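Tryptophan synthase alpha-subunit (Pyrococcus furiosus, PDB 1GEQ) forms the indole-releasing half of tryptophan synthase, cleaving indoleglycerol phosphate in an aldol reaction to indole and glyceraldehyde 3-phosphate. Local coordinates at residues K49-Q52 with E53-Y56; T87-N90 with P91-A95; L139-P142 with N143-D146; A179-L182 with L183-K187; G199-K202 with R203-V207. All coordinates share one frame; numbering follows the deposited sequence.

Contact 1: K49-Q52 with E53-Y56; sequences KTIQ and ESHY
Lys49 through Tyr56 form the opening two turns of helix 49-60, one of the outer helices of a TIM barrel, starting just after the catalytic Asp47. Backbone bonds set the frame. Glu53 N donates to Lys49 O (3.0 Å), and Tyr56 N to Gln52 O. Ile51 O is more heavily used: it accepts from His55 N at 3.1 Å and from Ser54 N, which arrives from above the carbonyl plane. The Ser54 hydroxyl, turned back over the helix by a chi1 of 66°, also points at this oxygen, but at 2.5 Å from Ser54 OG to Ile51 O the length is doubtful. Ser54 OG also hydrogen-bonds to Thr12 OG1 of strand 6-12, linking the helix to the barrel wall.

Apolar contact is carried by Ile51, whose CG2 branch stands 3.8 Å from CD2 of the His55 imidazole, the two side chains meeting at a slant. The ring's ND1 is hydrogen-bonded to Phe41 N, which limits its rotation, and Tyr10 packs against both residues.

Charge plays a looser part. Glu53 is extended beyond CG and crosses Lys49 obliquely, but the lysine ammonium remains short of a salt bridge, with NZ 4.3 Å from OE1 of Glu53; its CE methylene comes nearer.

At the other end of the segment the Tyr56 side chain runs alongside that of Gln52, and one ring face lies against the backbone carbonyl, with Gln52 O over the ring centre and 3.1 Å from Tyr56 CG.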
loop_
_atom_site.group_PDB
_atom_site.type_symbol
_atom_site.label_atom_id
_atom_site.label_comp_id
_atom_site.label_asym_id
_atom_site.label_seq_id
_atom_site.Cartn_x
_atom_site.Cartn_y
_atom_site.Cartn_z
ATOM N N LYS A 49 2.121 3.696 -14.616
ATOM C CA LYS A 49 2.603 5.042 -14.924
ATOM C C LYS A 49 2.262 6.123 -13.901
ATOM O O LYS A 49 3.135 6.888 -13.491
ATOM C CB LYS A 49 2.105 5.454 -16.317
ATOM C CG LYS A 49 2.351 6.920 -16.686
ATOM C CD LYS A 49 2.321 7.121 -18.204
ATOM C CE LYS A 49 1.703 8.459 -18.602
ATOM N NZ LYS A 49 0.209 8.432 -18.568
ATOM N N THR A 50 1.002 6.189 -13.486
ATOM C CA THR A 50 0.590 7.203 -12.530
ATOM C C THR A 50 1.442 7.160 -11.262
ATOM O O THR A 50 1.933 8.196 -10.806
ATOM C CB THR A 50 -0.907 7.051 -12.178
ATOM O OG1 THR A 50 -1.684 7.167 -13.376
ATOM C CG2 THR A 50 -1.346 8.131 -11.194
ATOM N N ILE A 51 1.643 5.966 -10.710
ATOM C CA ILE A 51 2.444 5.832 -9.496
ATOM C C ILE A 51 3.925 6.127 -9.761
ATOM O O ILE A 51 4.587 6.765 -8.942
ATOM C CB ILE A 51 2.284 4.415 -8.872
ATOM C CG1 ILE A 51 0.816 4.177 -8.517
ATOM C CG2 ILE A 51 3.129 4.287 -7.607
ATOM C CD1 ILE A 51 0.282 5.141 -7.477
ATOM N N GLN A 52 4.450 5.672 -10.898
ATOM C CA GLN A 52 5.852 5.931 -11.225
ATOM C C GLN A 52 6.112 7.442 -11.230
ATOM O O GLN A 52 7.117 7.915 -10.699
ATOM C CB GLN A 52 6.210 5.340 -12.603
ATOM C CG GLN A 52 6.143 3.805 -12.698
ATOM C CD GLN A 52 6.519 3.293 -14.086
ATOM O OE1 GLN A 52 6.566 2.089 -14.330
ATOM N NE2 GLN A 52 6.782 4.217 -14.999
ATOM N N GLU A 53 5.201 8.201 -11.826
ATOM C CA GLU A 53 5.346 9.651 -11.890
ATOM C C GLU A 53 5.342 10.304 -10.509
ATOM O O GLU A 53 5.940 11.369 -10.327
ATOM C CB GLU A 53 4.241 10.253 -12.766
ATOM C CG GLU A 53 4.369 9.876 -14.238
ATOM C CD GLU A 53 3.263 10.452 -15.107
ATOM O OE1 GLU A 53 3.345 10.306 -16.345
ATOM O OE2 GLU A 53 2.311 11.052 -14.565
ATOM N N SER A 54 4.685 9.672 -9.535
ATOM C CA SER A 54 4.640 10.228 -8.184
ATOM C C SER A 54 5.983 9.999 -7.510
ATOM O O SER A 54 6.464 10.864 -6.769
ATOM C CB SER A 54 3.516 9.589 -7.357
ATOM O OG SER A 54 3.768 8.211 -7.134
ATOM N N HIS A 55 6.584 8.838 -7.758
ATOM C CA HIS A 55 7.894 8.543 -7.186
ATOM C C HIS A 55 8.893 9.587 -7.702
ATOM O O HIS A 55 9.721 10.093 -6.957
ATOM C CB HIS A 55 8.389 7.151 -7.603
ATOM C CG HIS A 55 7.797 6.022 -6.822
ATOM N ND1 HIS A 55 8.565 5.053 -6.213
ATOM C CD2 HIS A 55 6.506 5.690 -6.570
ATOM C CE1 HIS A 55 7.779 4.172 -5.624
ATOM N NE2 HIS A 55 6.525 4.534 -5.824
ATOM N N TYR A 56 8.810 9.876 -8.998
ATOM C CA TYR A 56 9.694 10.848 -9.637
ATOM C C TYR A 56 9.513 12.247 -9.045
ATOM O O TYR A 56 10.491 12.942 -8.771
ATOM C CB TYR A 56 9.424 10.863 -11.144
ATOM C CG TYR A 56 9.583 9.504 -11.795
ATOM C CD1 TYR A 56 8.970 9.218 -13.016
ATOM C CD2 TYR A 56 10.336 8.497 -11.183
ATOM C CE1 TYR A 56 9.096 7.962 -13.605
ATOM C CE2 TYR A 56 10.468 7.242 -11.762
ATOM C CZ TYR A 56 9.847 6.980 -12.972
ATOM O OH TYR A 56 9.979 5.734 -13.542
#

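Contact 2: T87-N90 with P91-A95; sequences TYYN and PIYRA
One helical turn apart, Tyr89 and Tyr93 share a side of the helix, and with CG anti to the backbone N in both (chi1 -163° and 164°) their rings run off in similar directions. They belong to the short helix 89-95, which follows strand 83-87 at the rim of the TIM barrel. Tyr93 does not stack on Tyr89 in full: the rings are roughly parallel but slid apart, centroids 5.4 Å from each other. The real contact is CH-pi, with Tyr93 CB lying over one face of the Tyr89 ring, 3.6 Å from its centroid. On the same ring, Tyr89 CD1 meets the CG2 methyl of Ile92 at 3.8 Å, at a slant. Ile92 and Tyr89 both also rest on Val97 of helix 97-107, and Tyr89 reaches Pro118. An alanine at Tyr89 is likely to leave Tyr93 CB and Ile92 CG2 without the surface they lean on, opening a gap toward Val97.

Two backbone bonds close the turn, Tyr93 N to Tyr89 O (2.7 Å) and Arg94 N to Asn90 O. Pro91, which has no N-H to give, sits in the first turn, where such a donor would have no helical acceptor to meet; its CD lies 3.2 Å from Tyr88 O.

Tyr88 turns the other way, its hydroxyl hydrogen-bonded to the catalytic Asp47 and to Ala46 N. The strand end ahead of it is tied by the Thr87 hydroxyl, whose OG1 donates to a lone pair of Tyr88 O, in the carbonyl plane, at 2.9 Å.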
loop_
_atom_site.group_PDB
_atom_site.type_symbol
_atom_site.label_atom_id
_atom_site.label_comp_id
_atom_site.label_asym_id
_atom_site.label_seq_id
_atom_site.Cartn_x
_atom_site.Cartn_y
_atom_site.Cartn_z
ATOM N N THR A 87 7.631 -0.443 -0.050
ATOM C CA THR A 87 8.939 -0.040 -0.544
ATOM C C THR A 87 9.598 -1.067 -1.445
ATOM O O THR A 87 9.244 -2.245 -1.431
ATOM C CB THR A 87 9.902 0.208 0.642
ATOM O OG1 THR A 87 11.160 0.710 0.166
ATOM C CG2 THR A 87 10.147 -1.095 1.385
ATOM N N TYR A 88 10.564 -0.602 -2.229
ATOM C CA TYR A 88 11.338 -1.490 -3.075
ATOM C C TYR A 88 12.472 -1.959 -2.158
ATOM O O TYR A 88 12.717 -1.341 -1.119
ATOM C CB TYR A 88 11.867 -0.742 -4.302
ATOM C CG TYR A 88 10.825 -0.651 -5.390
ATOM C CD1 TYR A 88 9.717 0.190 -5.259
ATOM C CD2 TYR A 88 10.915 -1.449 -6.528
ATOM C CE1 TYR A 88 8.729 0.231 -6.232
ATOM C CE2 TYR A 88 9.925 -1.415 -7.511
ATOM C CZ TYR A 88 8.838 -0.578 -7.357
ATOM O OH TYR A 88 7.869 -0.543 -8.336
ATOM N N TYR A 89 13.155 -3.040 -2.531
ATOM C CA TYR A 89 14.216 -3.609 -1.693
ATOM C C TYR A 89 15.515 -2.813 -1.532
ATOM O O TYR A 89 16.122 -2.840 -0.458
ATOM C CB TYR A 89 14.555 -5.025 -2.175
ATOM C CG TYR A 89 15.329 -5.857 -1.166
ATOM C CD1 TYR A 89 14.853 -6.018 0.131
ATOM C CD2 TYR A 89 16.509 -6.508 -1.519
ATOM C CE1 TYR A 89 15.526 -6.814 1.057
ATOM C CE2 TYR A 89 17.194 -7.310 -0.600
ATOM C CZ TYR A 89 16.694 -7.455 0.685
ATOM O OH TYR A 89 17.359 -8.239 1.601
ATOM N N ASN A 90 15.946 -2.122 -2.582
ATOM C CA ASN A 90 17.187 -1.346 -2.536
ATOM C C ASN A 90 17.366 -0.520 -1.259
ATOM O O ASN A 90 18.355 -0.675 -0.550
ATOM C CB ASN A 90 17.285 -0.442 -3.770
ATOM C CG ASN A 90 18.518 0.450 -3.752
ATOM O OD1 ASN A 90 19.648 -0.030 -3.657
ATOM N ND2 ASN A 90 18.302 1.757 -3.847
ATOM N N PRO A 91 16.412 0.367 -0.951
ATOM C CA PRO A 91 16.514 1.197 0.257
ATOM C C PRO A 91 16.729 0.377 1.541
ATOM O O PRO A 91 17.711 0.569 2.261
ATOM C CB PRO A 91 15.180 1.934 0.277
ATOM C CG PRO A 91 14.814 2.022 -1.179
ATOM C CD PRO A 91 15.159 0.649 -1.671
ATOM N N ILE A 92 15.801 -0.528 1.823
ATOM C CA ILE A 92 15.884 -1.369 3.014
ATOM C C ILE A 92 17.149 -2.230 3.030
ATOM O O ILE A 92 17.827 -2.337 4.054
ATOM C CB ILE A 92 14.617 -2.269 3.137
ATOM C CG1 ILE A 92 14.921 -3.507 3.984
ATOM C CG2 ILE A 92 14.111 -2.647 1.759
ATOM C CD1 ILE A 92 13.714 -4.402 4.196
ATOM N N TYR A 93 17.460 -2.843 1.895
ATOM C CA TYR A 93 18.643 -3.689 1.774
ATOM C C TYR A 93 19.918 -2.897 2.042
ATOM O O TYR A 93 20.786 -3.329 2.801
ATOM C CB TYR A 93 18.706 -4.296 0.368
ATOM C CG TYR A 93 20.052 -4.880 -0.010
ATOM C CD1 TYR A 93 20.545 -6.029 0.612
ATOM C CD2 TYR A 93 20.834 -4.274 -0.994
ATOM C CE1 TYR A 93 21.789 -6.560 0.265
ATOM C CE2 TYR A 93 22.075 -4.796 -1.348
ATOM C CZ TYR A 93 22.547 -5.937 -0.715
ATOM O OH TYR A 93 23.778 -6.452 -1.061
ATOM N N ARG A 94 20.018 -1.731 1.414
ATOM C CA ARG A 94 21.184 -0.876 1.552
ATOM C C ARG A 94 21.313 -0.273 2.947
ATOM O O ARG A 94 22.380 0.214 3.320
ATOM C CB ARG A 94 21.133 0.235 0.499
ATOM C CG ARG A 94 22.409 0.361 -0.313
ATOM C CD ARG A 94 22.116 0.499 -1.801
ATOM N NE ARG A 94 22.468 1.815 -2.325
ATOM C CZ ARG A 94 21.885 2.952 -1.959
ATOM N NH1 ARG A 94 20.912 2.942 -1.057
ATOM N NH2 ARG A 94 22.274 4.102 -2.495
ATOM N N ALA A 95 20.237 -0.317 3.722
ATOM C CA ALA A 95 20.257 0.236 5.071
ATOM C C ALA A 95 20.326 -0.858 6.127
ATOM O O ALA A 95 20.587 -0.588 7.300
ATOM C CB ALA A 95 19.020 1.096 5.298
#

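Contact 3: L139-P142 with N143-D146; sequences LAAP and NTPD
Thr144 reaches back to Ala141 with both its amide and its hydroxyl, and its side-chain torsion makes the double grip possible. With chi1 at -61°, OG1 stands beside the residue's own backbone N, and the CG2 methyl is directed away from that N. The two donors therefore converge on one acceptor from the same face of its plane: Thr144 N lies 3.0 Å from Ala141 O, with the donor well above the carbonyl plane, and Thr144 OG1 is 3.0 Å from Ala141 O, with a smaller tilt. The CG2 branch left over approaches the methyl of Ala140 at 4.2 Å from CB, and Leu149 of helix 146-155 touches both residues, so the turn is fastened by an apolar patch as well as by its polar bonds.

Asn143 takes a less usual conformation, its CG lodged between the backbone N and the carbonyl carbon (chi1 66°). This curls the amide back over the turn, bringing OD1 to 3.5 Å from Ala141 CB. Pro142 fills the second position with its phi locked at -58°, as this kind of turn requires, while its ring leans on Thr178 of helix 177-189.

Beyond the turn, Pro145 occupies the N-cap of the next helix, and the carboxylate of Asp146 forms a salt bridge with Arg188. The four residues from Ala141 to Thr144 make a type I beta turn, here the tight beta-to-alpha connection that carries a TIM-barrel chain from strand 135-140 into helix 146-155.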
loop_
_atom_site.group_PDB
_atom_site.type_symbol
_atom_site.label_atom_id
_atom_site.label_comp_id
_atom_site.label_asym_id
_atom_site.label_seq_id
_atom_site.Cartn_x
_atom_site.Cartn_y
_atom_site.Cartn_z
ATOM N N LEU A 139 2.626 -9.500 -2.140
ATOM C CA LEU A 139 1.749 -9.280 -3.270
ATOM C C LEU A 139 1.686 -10.463 -4.220
ATOM O O LEU A 139 2.560 -11.330 -4.231
ATOM C CB LEU A 139 2.162 -8.004 -4.015
ATOM C CG LEU A 139 3.339 -7.991 -4.980
ATOM C CD1 LEU A 139 2.910 -8.593 -6.308
ATOM C CD2 LEU A 139 3.804 -6.546 -5.187
ATOM N N ALA A 140 0.607 -10.505 -4.987
ATOM C CA ALA A 140 0.396 -11.561 -5.961
ATOM C C ALA A 140 -0.241 -10.883 -7.161
ATOM O O ALA A 140 -1.106 -10.023 -7.013
ATOM C CB ALA A 140 -0.535 -12.648 -5.388
ATOM N N ALA A 141 0.227 -11.257 -8.350
ATOM C CA ALA A 141 -0.271 -10.701 -9.599
ATOM C C ALA A 141 -1.078 -11.797 -10.282
ATOM O O ALA A 141 -1.101 -12.934 -9.813
ATOM C CB ALA A 141 0.903 -10.272 -10.487
ATOM N N PRO A 142 -1.750 -11.473 -11.394
ATOM C CA PRO A 142 -2.553 -12.470 -12.112
ATOM C C PRO A 142 -1.818 -13.732 -12.616
ATOM O O PRO A 142 -2.461 -14.755 -12.891
ATOM C CB PRO A 142 -3.165 -11.651 -13.244
ATOM C CG PRO A 142 -3.343 -10.303 -12.615
ATOM C CD PRO A 142 -2.011 -10.120 -11.920
ATOM N N ASN A 143 -0.493 -13.675 -12.740
ATOM C CA ASN A 143 0.249 -14.842 -13.216
ATOM C C ASN A 143 0.761 -15.690 -12.056
ATOM O O ASN A 143 1.561 -16.601 -12.239
ATOM C CB ASN A 143 1.412 -14.421 -14.125
ATOM C CG ASN A 143 2.475 -13.634 -13.393
ATOM O OD1 ASN A 143 2.170 -12.836 -12.505
ATOM N ND2 ASN A 143 3.736 -13.831 -13.779
ATOM N N THR A 144 0.300 -15.377 -10.850
ATOM C CA THR A 144 0.689 -16.137 -9.668
ATOM C C THR A 144 -0.175 -17.405 -9.635
ATOM O O THR A 144 -1.392 -17.316 -9.625
ATOM C CB THR A 144 0.425 -15.336 -8.372
ATOM O OG1 THR A 144 1.198 -14.126 -8.384
ATOM C CG2 THR A 144 0.781 -16.179 -7.146
ATOM N N PRO A 145 0.444 -18.602 -9.643
ATOM C CA PRO A 145 -0.320 -19.856 -9.608
ATOM C C PRO A 145 -0.880 -20.161 -8.212
ATOM O O PRO A 145 -0.386 -19.653 -7.214
ATOM C CB PRO A 145 0.709 -20.896 -10.045
ATOM C CG PRO A 145 1.993 -20.338 -9.463
ATOM C CD PRO A 145 1.883 -18.862 -9.815
ATOM N N ASP A 146 -1.903 -21.010 -8.152
ATOM C CA ASP A 146 -2.519 -21.378 -6.878
ATOM C C ASP A 146 -1.502 -21.854 -5.851
ATOM O O ASP A 146 -1.556 -21.461 -4.680
ATOM C CB ASP A 146 -3.550 -22.491 -7.078
ATOM C CG ASP A 146 -4.799 -22.012 -7.780
ATOM O OD1 ASP A 146 -4.998 -20.785 -7.880
ATOM O OD2 ASP A 146 -5.587 -22.868 -8.222
#

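Contact 4: A179-L182 with L183-K187; sequences AYDL and LRRAK
Asp181 offers one carboxylate oxygen to each of two arginines, making a salt-bridge network of three residues. Asp181 OD1 is met nearly along its C-O axis by Arg185 NH1 at 2.6 Å, and the carboxylate carbon sits at the edge of that guanidinium, in its plane. OD2 goes to Arg184 instead: Arg184 NH1 lies 2.6 Å from Asp181 OD2 and comes from above the carboxylate plane, with a weak second bond from Arg184 NH2. Each arginine chain bends at chi3 to bring its head round. Replacing Asp181 by an alanine is likely to deprive both guanidinium groups of this shared carboxylate and set them free to turn apart.

The backbone bonds are those of an alpha helix, here helix 177-189, which packs on the outside of the TIM barrel between strands 159-163 and 194-197 in the chain. Arg185 N donates to Asp181 O (3.0 Å) and Ala186 N to Leu182 O (2.9 Å), so Asp181 holds Arg185 by main chain and side chain at once.

Apolar packing serves the inner side, where Leu182, Leu183 and Ala186 rest on Leu162 of strand 159-163. Nearer the helix start, the Tyr180 hydroxyl is hydrogen-bonded to Ser208 OG.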
loop_
_atom_site.group_PDB
_atom_site.type_symbol
_atom_site.label_atom_id
_atom_site.label_comp_id
_atom_site.label_asym_id
_atom_site.label_seq_id
_atom_site.Cartn_x
_atom_site.Cartn_y
_atom_site.Cartn_z
ATOM N N ALA A 179 -8.098 -10.000 -13.378
ATOM C CA ALA A 179 -7.980 -9.487 -12.017
ATOM C C ALA A 179 -9.074 -10.121 -11.151
ATOM O O ALA A 179 -8.839 -10.470 -9.996
ATOM C CB ALA A 179 -8.124 -7.974 -12.023
ATOM N N TYR A 180 -10.277 -10.251 -11.705
ATOM C CA TYR A 180 -11.366 -10.877 -10.971
ATOM C C TYR A 180 -11.029 -12.344 -10.736
ATOM O O TYR A 180 -11.360 -12.904 -9.688
ATOM C CB TYR A 180 -12.675 -10.775 -11.759
ATOM C CG TYR A 180 -13.389 -9.453 -11.607
ATOM C CD1 TYR A 180 -13.411 -8.522 -12.645
ATOM C CD2 TYR A 180 -14.055 -9.140 -10.432
ATOM C CE1 TYR A 180 -14.075 -7.311 -12.512
ATOM C CE2 TYR A 180 -14.726 -7.924 -10.286
ATOM C CZ TYR A 180 -14.736 -7.019 -11.332
ATOM O OH TYR A 180 -15.412 -5.828 -11.202
ATOM N N ASP A 181 -10.374 -12.963 -11.717
ATOM C CA ASP A 181 -10.000 -14.366 -11.599
ATOM C C ASP A 181 -9.013 -14.546 -10.457
ATOM O O ASP A 181 -9.107 -15.505 -9.681
ATOM C CB ASP A 181 -9.365 -14.878 -12.899
ATOM C CG ASP A 181 -8.865 -16.312 -12.781
ATOM O OD1 ASP A 181 -7.645 -16.520 -12.593
ATOM O OD2 ASP A 181 -9.702 -17.237 -12.855
ATOM N N LEU A 182 -8.067 -13.622 -10.357
ATOM C CA LEU A 182 -7.053 -13.679 -9.309
ATOM C C LEU A 182 -7.744 -13.587 -7.935
ATOM O O LEU A 182 -7.384 -14.294 -7.004
ATOM C CB LEU A 182 -6.081 -12.511 -9.465
ATOM C CG LEU A 182 -4.683 -12.586 -8.827
ATOM C CD1 LEU A 182 -4.230 -11.179 -8.454
ATOM C CD2 LEU A 182 -4.677 -13.469 -7.629
ATOM N N LEU A 183 -8.718 -12.690 -7.825
ATOM C CA LEU A 183 -9.450 -12.511 -6.569
ATOM C C LEU A 183 -10.237 -13.775 -6.207
ATOM O O LEU A 183 -10.197 -14.235 -5.069
ATOM C CB LEU A 183 -10.408 -11.318 -6.690
ATOM C CG LEU A 183 -11.375 -11.072 -5.516
ATOM C CD1 LEU A 183 -10.603 -10.920 -4.203
ATOM C CD2 LEU A 183 -12.185 -9.833 -5.827
ATOM N N ARG A 184 -10.944 -14.337 -7.185
ATOM C CA ARG A 184 -11.726 -15.551 -6.967
ATOM C C ARG A 184 -10.833 -16.665 -6.429
ATOM O O ARG A 184 -11.155 -17.308 -5.429
ATOM C CB ARG A 184 -12.373 -16.019 -8.276
ATOM C CG ARG A 184 -13.404 -17.124 -8.077
ATOM C CD ARG A 184 -13.681 -17.902 -9.359
ATOM N NE ARG A 184 -12.577 -18.802 -9.691
ATOM C CZ ARG A 184 -11.758 -18.645 -10.727
ATOM N NH1 ARG A 184 -11.909 -17.614 -11.549
ATOM N NH2 ARG A 184 -10.784 -19.519 -10.937
ATOM N N ARG A 185 -9.713 -16.889 -7.111
ATOM C CA ARG A 185 -8.744 -17.908 -6.725
ATOM C C ARG A 185 -8.197 -17.640 -5.328
ATOM O O ARG A 185 -8.088 -18.550 -4.504
ATOM C CB ARG A 185 -7.588 -17.948 -7.748
ATOM C CG ARG A 185 -7.899 -18.766 -8.999
ATOM C CD ARG A 185 -7.053 -18.345 -10.191
ATOM N NE ARG A 185 -5.655 -18.135 -9.843
ATOM C CZ ARG A 185 -4.895 -17.184 -10.369
ATOM N NH1 ARG A 185 -5.392 -16.349 -11.263
ATOM N NH2 ARG A 185 -3.635 -17.066 -10.003
ATOM N N ALA A 186 -7.853 -16.385 -5.058
ATOM C CA ALA A 186 -7.303 -16.032 -3.756
ATOM C C ALA A 186 -8.262 -16.324 -2.591
ATOM O O ALA A 186 -7.847 -16.864 -1.574
ATOM C CB ALA A 186 -6.900 -14.563 -3.746
ATOM N N LYS A 187 -9.533 -15.972 -2.750
ATOM C CA LYS A 187 -10.521 -16.192 -1.692
ATOM C C LYS A 187 -10.722 -17.683 -1.429
ATOM O O LYS A 187 -11.166 -18.072 -0.355
ATOM C CB LYS A 187 -11.865 -15.542 -2.052
ATOM C CG LYS A 187 -11.826 -14.012 -2.184
ATOM C CD LYS A 187 -11.047 -13.349 -1.036
ATOM C CE LYS A 187 -11.501 -13.843 0.336
ATOM N NZ LYS A 187 -12.722 -13.193 0.862
#

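Contact 5: G199-K202 with R203-V207; sequences GVSK and REHVV
From Gly199, whose phi is positive (81°), the chain runs through Val200 and Ser201 to the N-cap residue Lys202 and then turns into helix 203-211, so that the loop folds back over the first helical turn. Its bonds reach across this bend in both directions. His205 N donates to Lys202 O at 2.9 Å, from above the carbonyl plane, while the loop gives a hydrogen bond in return: Ser201 N points into the edge of the imidazole and reaches His205 ND1 at 3.0 Å, almost exactly in the ring plane. Accepting this bond, ND1 is probably unprotonated, which would place the proton of a neutral ring on NE2. NE2 is buried here without a partner in the model, and the ring also touches Glu174 and Ile175.

The imidazole is thus pinned edge-on by the loop backbone, and Lys202 lies over one face. The lysine's CG, placed between its own backbone N and carbonyl carbon (chi1 51°), lies over the ring, though so close that the detail is doubtful.

This is the loop that follows strand 194-197 of the TIM barrel; as in bacterial relatives, where backbone amides of this glycine-containing loop contact the substrate phosphate, it probably borders the phosphate site here.

Val200 is buried, and its CG1 meets the CG2 branch of Val206 at 3.8 Å, the two side chains crossing at about a right angle, while also touching His205 CB. Glu204 runs alongside Lys202, CG to CG 3.7 Å.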
loop_
_atom_site.group_PDB
_atom_site.type_symbol
_atom_site.label_atom_id
_atom_site.label_comp_id
_atom_site.label_asym_id
_atom_site.label_seq_id
_atom_site.Cartn_x
_atom_site.Cartn_y
_atom_site.Cartn_z
ATOM N N GLY A 199 -6.633 -0.694 -9.684
ATOM C CA GLY A 199 -6.803 0.551 -10.417
ATOM C C GLY A 199 -8.229 1.071 -10.385
ATOM O O GLY A 199 -8.772 1.501 -11.401
ATOM N N VAL A 200 -8.833 1.019 -9.203
ATOM C CA VAL A 200 -10.194 1.486 -9.002
ATOM C C VAL A 200 -10.297 2.983 -9.303
ATOM O O VAL A 200 -9.401 3.746 -8.954
ATOM C CB VAL A 200 -10.622 1.211 -7.542
ATOM C CG1 VAL A 200 -11.847 2.026 -7.177
ATOM C CG2 VAL A 200 -10.885 -0.278 -7.369
ATOM N N SER A 201 -11.381 3.398 -9.948
ATOM C CA SER A 201 -11.571 4.816 -10.279
ATOM C C SER A 201 -13.028 5.254 -10.130
ATOM O O SER A 201 -13.329 6.445 -10.170
ATOM C CB SER A 201 -11.094 5.104 -11.712
ATOM O OG SER A 201 -11.893 4.430 -12.666
ATOM N N LYS A 202 -13.932 4.295 -9.947
ATOM C CA LYS A 202 -15.349 4.620 -9.801
ATOM C C LYS A 202 -16.100 3.755 -8.783
ATOM O O LYS A 202 -15.692 2.635 -8.464
ATOM C CB LYS A 202 -16.037 4.557 -11.166
ATOM C CG LYS A 202 -15.785 3.279 -11.931
ATOM C CD LYS A 202 -15.726 3.547 -13.426
ATOM C CE LYS A 202 -16.999 4.198 -13.928
ATOM N NZ LYS A 202 -16.812 4.729 -15.305
ATOM N N ARG A 203 -17.197 4.306 -8.267
ATOM C CA ARG A 203 -18.021 3.641 -7.259
ATOM C C ARG A 203 -18.364 2.186 -7.579
ATOM O O ARG A 203 -18.266 1.322 -6.711
ATOM C CB ARG A 203 -19.310 4.447 -7.032
ATOM C CG ARG A 203 -20.284 3.820 -6.042
ATOM C CD ARG A 203 -19.670 3.572 -4.670
ATOM N NE ARG A 203 -20.622 2.893 -3.790
ATOM C CZ ARG A 203 -20.305 2.294 -2.647
ATOM N NH1 ARG A 203 -19.051 2.286 -2.221
ATOM N NH2 ARG A 203 -21.250 1.683 -1.938
ATOM N N GLU A 204 -18.769 1.912 -8.813
ATOM C CA GLU A 204 -19.121 0.549 -9.188
ATOM C C GLU A 204 -17.962 -0.437 -9.052
ATOM O O GLU A 204 -18.191 -1.633 -8.877
ATOM C CB GLU A 204 -19.671 0.513 -10.612
ATOM C CG GLU A 204 -18.936 1.391 -11.590
ATOM C CD GLU A 204 -19.525 1.300 -12.979
ATOM O OE1 GLU A 204 -19.283 0.280 -13.659
ATOM O OE2 GLU A 204 -20.242 2.240 -13.388
ATOM N N HIS A 205 -16.726 0.058 -9.140
ATOM C CA HIS A 205 -15.551 -0.800 -8.997
ATOM C C HIS A 205 -15.500 -1.318 -7.563
ATOM O O HIS A 205 -15.303 -2.509 -7.320
ATOM C CB HIS A 205 -14.266 -0.016 -9.276
ATOM C CG HIS A 205 -14.072 0.364 -10.709
ATOM N ND1 HIS A 205 -13.149 1.308 -11.110
ATOM C CD2 HIS A 205 -14.675 -0.075 -11.837
ATOM C CE1 HIS A 205 -13.189 1.434 -12.420
ATOM N NE2 HIS A 205 -14.109 0.608 -12.892
ATOM N N VAL A 206 -15.649 -0.399 -6.613
ATOM C CA VAL A 206 -15.616 -0.750 -5.203
ATOM C C VAL A 206 -16.746 -1.725 -4.872
ATOM O O VAL A 206 -16.519 -2.761 -4.255
ATOM C CB VAL A 206 -15.724 0.517 -4.325
ATOM C CG1 VAL A 206 -15.815 0.138 -2.854
ATOM C CG2 VAL A 206 -14.512 1.409 -4.557
ATOM N N VAL A 207 -17.960 -1.406 -5.314
ATOM C CA VAL A 207 -19.109 -2.267 -5.047
ATOM C C VAL A 207 -18.885 -3.679 -5.597
ATOM O O VAL A 207 -19.106 -4.674 -4.905
ATOM C CB VAL A 207 -20.397 -1.675 -5.667
ATOM C CG1 VAL A 207 -21.569 -2.622 -5.457
ATOM C CG2 VAL A 207 -20.688 -0.312 -5.041
#

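In the fold
The five contacts are spread round the TIM barrel as turns and helices following its strands. Contacts 1 and 2 lie nearest the catalytic residues: the side chain of Ile51 is about 4 Å from that of Asp47 and about 8 Å from that of Glu36, and the side chain of Tyr88 is about 3 Å from that of Asp47. They also touch each other, His55 CE1 to Tyr88 CE1 at 4.1 Å. Contacts 3 and 4 form a second cluster, centres about 9 Å apart, with Leu182 CD1 3.6 Å from Ala140 O. Contact 5 is about 5 Å from contact 4 by nearest atoms and lies across the chain's centre from contact 2, their centres about 32 Å apart.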